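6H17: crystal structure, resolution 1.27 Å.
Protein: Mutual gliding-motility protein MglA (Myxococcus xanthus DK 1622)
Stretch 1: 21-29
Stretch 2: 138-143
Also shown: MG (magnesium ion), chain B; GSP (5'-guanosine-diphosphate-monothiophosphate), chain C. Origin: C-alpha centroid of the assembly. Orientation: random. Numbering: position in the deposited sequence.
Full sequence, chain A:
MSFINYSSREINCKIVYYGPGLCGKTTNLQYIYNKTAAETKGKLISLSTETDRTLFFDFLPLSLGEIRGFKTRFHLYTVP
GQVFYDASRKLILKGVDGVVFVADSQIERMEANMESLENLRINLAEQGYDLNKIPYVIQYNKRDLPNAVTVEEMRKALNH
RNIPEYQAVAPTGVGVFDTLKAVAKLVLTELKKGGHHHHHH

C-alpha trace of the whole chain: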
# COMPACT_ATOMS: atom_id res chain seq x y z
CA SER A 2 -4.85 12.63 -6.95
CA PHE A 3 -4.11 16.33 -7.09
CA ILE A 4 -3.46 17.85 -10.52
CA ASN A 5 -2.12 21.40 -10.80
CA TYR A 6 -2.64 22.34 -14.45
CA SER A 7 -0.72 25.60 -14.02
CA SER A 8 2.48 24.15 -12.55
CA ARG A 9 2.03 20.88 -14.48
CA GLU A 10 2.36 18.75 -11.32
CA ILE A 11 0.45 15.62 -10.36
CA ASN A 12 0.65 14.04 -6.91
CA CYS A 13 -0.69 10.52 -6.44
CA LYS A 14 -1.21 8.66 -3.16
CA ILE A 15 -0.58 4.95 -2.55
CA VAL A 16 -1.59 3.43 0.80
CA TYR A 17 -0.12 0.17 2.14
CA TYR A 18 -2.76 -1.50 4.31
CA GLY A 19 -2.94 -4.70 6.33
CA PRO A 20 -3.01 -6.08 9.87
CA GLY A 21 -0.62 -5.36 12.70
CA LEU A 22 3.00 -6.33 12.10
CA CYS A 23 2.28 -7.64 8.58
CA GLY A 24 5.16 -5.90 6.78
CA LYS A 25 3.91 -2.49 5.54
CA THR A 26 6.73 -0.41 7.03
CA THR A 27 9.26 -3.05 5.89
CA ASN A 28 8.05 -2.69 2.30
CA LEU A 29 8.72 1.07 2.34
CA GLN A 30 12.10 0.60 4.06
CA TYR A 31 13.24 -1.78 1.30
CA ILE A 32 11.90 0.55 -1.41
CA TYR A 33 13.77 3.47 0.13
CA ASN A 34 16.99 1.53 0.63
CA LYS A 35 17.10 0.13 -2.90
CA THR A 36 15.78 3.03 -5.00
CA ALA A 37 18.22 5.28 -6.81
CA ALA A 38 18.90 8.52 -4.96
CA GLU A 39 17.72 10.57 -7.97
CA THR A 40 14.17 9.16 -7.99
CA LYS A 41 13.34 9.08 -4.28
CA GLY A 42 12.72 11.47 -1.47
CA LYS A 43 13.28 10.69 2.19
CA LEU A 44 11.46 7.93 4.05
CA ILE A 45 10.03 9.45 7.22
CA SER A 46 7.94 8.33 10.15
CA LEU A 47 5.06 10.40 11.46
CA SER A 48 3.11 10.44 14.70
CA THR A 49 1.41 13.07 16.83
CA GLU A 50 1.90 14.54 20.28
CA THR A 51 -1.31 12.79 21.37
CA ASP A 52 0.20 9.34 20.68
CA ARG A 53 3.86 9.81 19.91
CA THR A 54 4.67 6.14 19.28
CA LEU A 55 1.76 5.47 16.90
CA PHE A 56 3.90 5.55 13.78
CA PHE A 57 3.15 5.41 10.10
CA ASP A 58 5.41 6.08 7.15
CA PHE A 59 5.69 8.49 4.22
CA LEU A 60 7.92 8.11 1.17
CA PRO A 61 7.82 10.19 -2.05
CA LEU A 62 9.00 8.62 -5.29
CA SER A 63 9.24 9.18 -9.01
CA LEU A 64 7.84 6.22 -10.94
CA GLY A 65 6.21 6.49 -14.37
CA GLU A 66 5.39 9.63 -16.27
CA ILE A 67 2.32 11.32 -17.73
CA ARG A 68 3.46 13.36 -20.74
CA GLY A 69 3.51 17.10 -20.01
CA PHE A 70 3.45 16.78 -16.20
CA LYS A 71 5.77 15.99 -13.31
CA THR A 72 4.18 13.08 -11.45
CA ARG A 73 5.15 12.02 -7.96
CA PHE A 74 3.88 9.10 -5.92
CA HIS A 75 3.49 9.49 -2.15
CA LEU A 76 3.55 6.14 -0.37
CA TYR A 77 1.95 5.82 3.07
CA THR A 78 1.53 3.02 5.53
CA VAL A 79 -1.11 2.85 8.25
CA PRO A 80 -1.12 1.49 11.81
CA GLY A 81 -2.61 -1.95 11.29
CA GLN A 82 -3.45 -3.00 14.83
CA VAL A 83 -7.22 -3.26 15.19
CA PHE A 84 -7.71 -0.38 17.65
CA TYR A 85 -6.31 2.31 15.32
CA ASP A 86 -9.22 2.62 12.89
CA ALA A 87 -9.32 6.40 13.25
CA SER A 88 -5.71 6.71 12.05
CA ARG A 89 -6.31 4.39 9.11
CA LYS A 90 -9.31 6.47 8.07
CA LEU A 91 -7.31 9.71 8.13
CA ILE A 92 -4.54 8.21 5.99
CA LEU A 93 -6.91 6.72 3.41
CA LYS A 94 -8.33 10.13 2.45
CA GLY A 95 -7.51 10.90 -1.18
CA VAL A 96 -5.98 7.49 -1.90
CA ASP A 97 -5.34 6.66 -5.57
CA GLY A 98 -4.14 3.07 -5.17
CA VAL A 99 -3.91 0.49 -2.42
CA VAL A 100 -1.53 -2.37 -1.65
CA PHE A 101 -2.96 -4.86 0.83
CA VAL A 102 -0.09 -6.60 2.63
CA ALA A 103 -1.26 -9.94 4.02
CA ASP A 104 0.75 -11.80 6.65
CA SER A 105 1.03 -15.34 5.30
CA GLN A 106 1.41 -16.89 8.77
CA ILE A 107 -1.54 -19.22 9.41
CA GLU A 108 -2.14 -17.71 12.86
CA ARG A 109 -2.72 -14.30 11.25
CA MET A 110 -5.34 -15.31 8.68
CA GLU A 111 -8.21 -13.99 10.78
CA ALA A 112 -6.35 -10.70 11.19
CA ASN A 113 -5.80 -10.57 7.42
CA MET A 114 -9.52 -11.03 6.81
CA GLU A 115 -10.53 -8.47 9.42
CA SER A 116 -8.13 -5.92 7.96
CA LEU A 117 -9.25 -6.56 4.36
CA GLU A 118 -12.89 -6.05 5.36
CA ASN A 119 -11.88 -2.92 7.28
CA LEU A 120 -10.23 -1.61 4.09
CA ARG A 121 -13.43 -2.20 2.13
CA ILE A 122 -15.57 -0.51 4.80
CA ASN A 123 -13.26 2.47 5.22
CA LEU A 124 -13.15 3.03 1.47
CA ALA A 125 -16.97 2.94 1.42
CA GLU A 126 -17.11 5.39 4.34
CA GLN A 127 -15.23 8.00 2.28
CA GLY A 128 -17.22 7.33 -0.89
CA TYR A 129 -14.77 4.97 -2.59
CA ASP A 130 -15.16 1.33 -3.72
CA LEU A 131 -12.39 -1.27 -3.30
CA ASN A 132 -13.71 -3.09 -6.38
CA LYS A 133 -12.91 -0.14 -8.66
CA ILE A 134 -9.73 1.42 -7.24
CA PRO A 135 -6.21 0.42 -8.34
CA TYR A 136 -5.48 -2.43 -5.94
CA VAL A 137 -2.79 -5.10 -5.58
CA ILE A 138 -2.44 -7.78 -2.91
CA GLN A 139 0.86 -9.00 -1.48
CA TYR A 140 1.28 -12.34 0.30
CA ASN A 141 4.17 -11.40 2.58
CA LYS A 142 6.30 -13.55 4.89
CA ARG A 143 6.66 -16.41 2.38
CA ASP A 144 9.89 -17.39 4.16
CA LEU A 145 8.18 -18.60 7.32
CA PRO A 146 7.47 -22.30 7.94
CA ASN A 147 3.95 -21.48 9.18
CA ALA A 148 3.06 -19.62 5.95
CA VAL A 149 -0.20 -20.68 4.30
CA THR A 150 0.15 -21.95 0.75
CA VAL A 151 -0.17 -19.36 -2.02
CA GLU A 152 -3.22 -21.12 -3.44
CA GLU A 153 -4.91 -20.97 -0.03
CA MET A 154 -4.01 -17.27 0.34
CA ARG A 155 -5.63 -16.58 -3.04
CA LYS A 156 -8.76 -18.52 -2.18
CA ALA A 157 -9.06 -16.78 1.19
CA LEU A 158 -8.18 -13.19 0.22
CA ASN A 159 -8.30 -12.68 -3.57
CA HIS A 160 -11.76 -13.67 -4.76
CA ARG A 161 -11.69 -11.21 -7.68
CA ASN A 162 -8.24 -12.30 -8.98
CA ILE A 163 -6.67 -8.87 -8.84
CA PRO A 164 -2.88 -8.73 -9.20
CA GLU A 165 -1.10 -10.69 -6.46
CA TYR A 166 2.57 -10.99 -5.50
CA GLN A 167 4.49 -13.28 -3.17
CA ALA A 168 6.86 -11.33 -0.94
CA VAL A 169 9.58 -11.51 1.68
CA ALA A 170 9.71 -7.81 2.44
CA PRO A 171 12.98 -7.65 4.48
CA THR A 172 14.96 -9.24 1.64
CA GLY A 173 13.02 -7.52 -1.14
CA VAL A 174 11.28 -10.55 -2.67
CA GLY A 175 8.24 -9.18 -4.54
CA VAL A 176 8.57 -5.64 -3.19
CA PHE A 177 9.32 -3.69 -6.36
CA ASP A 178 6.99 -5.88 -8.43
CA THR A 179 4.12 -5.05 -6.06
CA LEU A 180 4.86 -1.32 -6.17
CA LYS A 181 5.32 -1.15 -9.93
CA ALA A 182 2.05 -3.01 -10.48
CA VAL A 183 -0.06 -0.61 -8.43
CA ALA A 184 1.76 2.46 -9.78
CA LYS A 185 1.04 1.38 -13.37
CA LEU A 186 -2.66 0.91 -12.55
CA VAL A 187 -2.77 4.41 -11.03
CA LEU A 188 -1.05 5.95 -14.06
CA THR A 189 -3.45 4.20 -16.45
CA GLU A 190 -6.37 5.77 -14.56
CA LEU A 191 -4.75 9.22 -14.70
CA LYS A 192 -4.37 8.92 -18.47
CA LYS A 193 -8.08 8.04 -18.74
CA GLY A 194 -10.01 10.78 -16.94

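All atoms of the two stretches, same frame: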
# COMPACT_ATOMS: atom_id res chain seq x y z
N GLY A 21 -1.80 -5.68 11.91
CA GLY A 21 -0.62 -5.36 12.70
C GLY A 21 0.55 -6.24 12.35
O GLY A 21 0.40 -7.45 12.15
N LEU A 22 1.73 -5.63 12.26
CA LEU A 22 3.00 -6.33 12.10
C LEU A 22 3.08 -7.14 10.81
O LEU A 22 3.92 -8.05 10.71
CB LEU A 22 3.33 -7.19 13.33
CG LEU A 22 3.46 -6.39 14.63
CD1 LEU A 22 3.62 -7.35 15.84
CD2 LEU A 22 4.59 -5.38 14.59
N CYS A 23 2.31 -6.81 9.78
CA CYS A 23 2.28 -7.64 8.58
C CYS A 23 3.40 -7.37 7.58
O CYS A 23 3.65 -8.23 6.73
CB CYS A 23 0.93 -7.52 7.88
SG CYS A 23 0.64 -5.89 7.15
N GLY A 24 4.06 -6.22 7.66
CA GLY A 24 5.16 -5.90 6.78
C GLY A 24 5.03 -4.62 5.97
O GLY A 24 5.78 -4.44 5.00
N LYS A 25 4.10 -3.73 6.31
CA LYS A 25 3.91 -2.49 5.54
C LYS A 25 5.13 -1.58 5.62
O LYS A 25 5.69 -1.16 4.59
CB LYS A 25 2.67 -1.75 6.07
CG LYS A 25 1.38 -2.56 5.95
CD LYS A 25 0.16 -1.89 6.59
CE LYS A 25 0.26 -1.71 8.08
NZ LYS A 25 0.21 -2.96 8.88
N THR A 26 5.56 -1.25 6.84
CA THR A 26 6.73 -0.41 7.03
C THR A 26 7.95 -1.04 6.35
O THR A 26 8.73 -0.34 5.71
CB THR A 26 6.96 -0.20 8.52
OG1 THR A 26 5.86 0.56 9.05
CG2 THR A 26 8.28 0.56 8.79
N THR A 27 8.10 -2.36 6.48
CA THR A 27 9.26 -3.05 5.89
C THR A 27 9.28 -2.89 4.38
O THR A 27 10.35 -2.70 3.79
CB THR A 27 9.21 -4.52 6.27
OG1 THR A 27 9.25 -4.67 7.69
CG2 THR A 27 10.40 -5.29 5.70
N ASN A 28 8.11 -2.94 3.73
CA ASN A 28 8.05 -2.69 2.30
C ASN A 28 8.66 -1.33 1.96
O ASN A 28 9.50 -1.21 1.06
CB ASN A 28 6.60 -2.74 1.79
CG ASN A 28 6.19 -4.10 1.25
OD1 ASN A 28 6.27 -4.34 0.04
ND2 ASN A 28 5.68 -4.96 2.11
N LEU A 29 8.21 -0.27 2.64
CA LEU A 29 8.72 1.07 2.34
C LEU A 29 10.21 1.20 2.67
O LEU A 29 10.93 1.92 1.97
CB LEU A 29 7.90 2.15 3.04
CG LEU A 29 6.70 2.66 2.24
CD1 LEU A 29 5.67 1.60 1.97
CD2 LEU A 29 6.08 3.88 2.92
N ILE A 138 -2.61 -7.05 -4.17
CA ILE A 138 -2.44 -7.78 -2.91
C ILE A 138 -1.07 -8.45 -2.88
O ILE A 138 -0.60 -9.01 -3.88
CB ILE A 138 -3.58 -8.79 -2.66
CG1 ILE A 138 -3.48 -9.34 -1.22
CG2 ILE A 138 -3.61 -9.90 -3.68
CD1 ILE A 138 -4.81 -9.91 -0.70
N GLN A 139 -0.43 -8.39 -1.72
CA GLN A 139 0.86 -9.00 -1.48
C GLN A 139 0.74 -10.06 -0.40
O GLN A 139 0.23 -9.78 0.69
CB GLN A 139 1.85 -7.92 -1.04
CG GLN A 139 3.26 -8.44 -0.85
CD GLN A 139 4.19 -7.40 -0.29
OE1 GLN A 139 4.37 -7.30 0.92
NE2 GLN A 139 4.79 -6.60 -1.18
N TYR A 140 1.23 -11.26 -0.69
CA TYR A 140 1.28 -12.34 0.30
C TYR A 140 2.69 -12.32 0.87
O TYR A 140 3.61 -12.92 0.32
CB TYR A 140 0.94 -13.68 -0.33
CG TYR A 140 -0.36 -13.71 -1.12
CD1 TYR A 140 -1.50 -13.04 -0.67
CD2 TYR A 140 -0.44 -14.39 -2.32
CE1 TYR A 140 -2.69 -13.09 -1.41
CE2 TYR A 140 -1.61 -14.43 -3.06
CZ TYR A 140 -2.72 -13.77 -2.58
OH TYR A 140 -3.91 -13.78 -3.30
N ASN A 141 2.86 -11.62 1.99
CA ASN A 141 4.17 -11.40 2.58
C ASN A 141 4.51 -12.52 3.56
O ASN A 141 3.67 -13.33 3.96
CB ASN A 141 4.21 -10.02 3.24
CG ASN A 141 5.60 -9.58 3.61
OD1 ASN A 141 6.56 -9.85 2.88
ND2 ASN A 141 5.73 -8.92 4.75
N LYS A 142 5.78 -12.55 3.94
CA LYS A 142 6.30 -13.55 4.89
C LYS A 142 6.28 -14.97 4.31
O LYS A 142 6.08 -15.95 5.03
CB LYS A 142 5.65 -13.50 6.28
CG LYS A 142 5.48 -12.07 6.81
CD LYS A 142 5.44 -12.03 8.33
CE LYS A 142 5.23 -10.60 8.81
NZ LYS A 142 4.96 -10.59 10.29
N ARG A 143 6.60 -15.09 3.01
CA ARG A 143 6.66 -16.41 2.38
C ARG A 143 7.79 -17.27 2.91
O ARG A 143 7.78 -18.48 2.68
CB ARG A 143 6.81 -16.29 0.86
CG ARG A 143 5.71 -15.51 0.15
CD ARG A 143 4.32 -16.01 0.47
NE ARG A 143 4.23 -17.45 0.30
CZ ARG A 143 3.30 -18.22 0.84
NH1 ARG A 143 2.33 -17.69 1.56
NH2 ARG A 143 3.31 -19.53 0.64
MG MG B . 4.45 0.02 10.52
PG GSP C . 2.19 -1.89 12.03
O3B GSP C . 3.11 -3.06 11.31
S1G GSP C . 1.96 -2.45 13.81
O2G GSP C . 2.98 -0.58 11.84
O3G GSP C . 0.90 -1.83 11.22
PB GSP C . 3.81 -3.14 9.89
O1B GSP C . 2.90 -3.77 8.90
O2B GSP C . 4.38 -1.83 9.51
PA GSP C . 6.55 -4.07 10.02
O1A GSP C . 6.88 -3.80 8.63
O2A GSP C . 7.09 -3.17 11.04
O3A GSP C . 4.98 -4.21 10.20
O5' GSP C . 6.99 -5.58 10.29
C5' GSP C . 6.74 -6.18 11.55
C4' GSP C . 7.76 -7.28 11.82
O4' GSP C . 7.63 -8.31 10.82
C3' GSP C . 9.18 -6.78 11.73
O3' GSP C . 9.97 -7.42 12.73
C2' GSP C . 9.67 -7.20 10.35
O2' GSP C . 11.05 -7.39 10.24
C1' GSP C . 8.88 -8.50 10.18
N9 GSP C . 8.66 -8.89 8.79
C8 GSP C . 8.13 -8.10 7.82
N7 GSP C . 8.08 -8.79 6.66
C5 GSP C . 8.58 -10.04 6.91
C6 GSP C . 8.78 -11.16 6.11
O6 GSP C . 8.50 -11.23 4.89
N1 GSP C . 9.34 -12.24 6.72
C2 GSP C . 9.66 -12.26 8.05
N2 GSP C . 10.18 -13.36 8.56
N3 GSP C . 9.48 -11.18 8.85
C4 GSP C . 8.95 -10.10 8.25
O HOH W 1 2.88 0.81 9.31
O HOH W 2 4.72 1.85 11.38
O HOH W 3 6.00 -0.72 11.68

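Stretch 1 is a loop that turns into a helix at Lys 25, with Gly 24 at the N-cap position. Stretch 2 is the end of a strand, 138-141, followed by loop or turn. The two backbones stay apart: the nearest CA atoms, those of Gly 24 and Asn 141, are 7.0 Å from each other. The gap is bridged by side chains from the strand and the residue after it, and by Asn 28 from the helix; the loop offers backbone carbonyls. The contact is small and polar, burying 228 Å² in all.

Asn 28 covers the most surface. Its CA-to-CB bond points toward the strand, and that of Gln 139 points toward the helix. The two amides pair head to head. Asn 28 ND2 donates to Gln 139 OE1 at 2.9 Å, and Gln 139 NE2 donates to Asn 28 OD1 at 3.0 Å. Each amide thus gives one hydrogen bond and accepts one, and both N-H...O angles are near linear. Asn 28 ND2 also donates to Gly 24 O at 2.9 Å, the same carbonyl that accepts from Asn 28 N at 3.0 Å. This ties the amide to the first turn of the helix.

Lys 142 comes next. Its CA-to-CB bond runs sideways, but the extended chain brings its end to the loop. Lys 142 NZ donates to Leu 22 O at 2.8 Å, and Lys 142 CE lies 3.5 Å from Cys 23 O.

Cys 23 contributes through its backbone carbonyl. Asn 141 ND2 donates to Cys 23 O at 3.0 Å and also to GSP N7 at 3.0 Å, so one amide group joins the loop to the guanine base. Asn 141 ND2 is 3.7 Å from Gly 24 CA. A CB on Gly 24 would clash with this nitrogen, and the backbone angles there call for glycine as well. Gly 24 N meanwhile donates to GSP O1B at 3.0 Å.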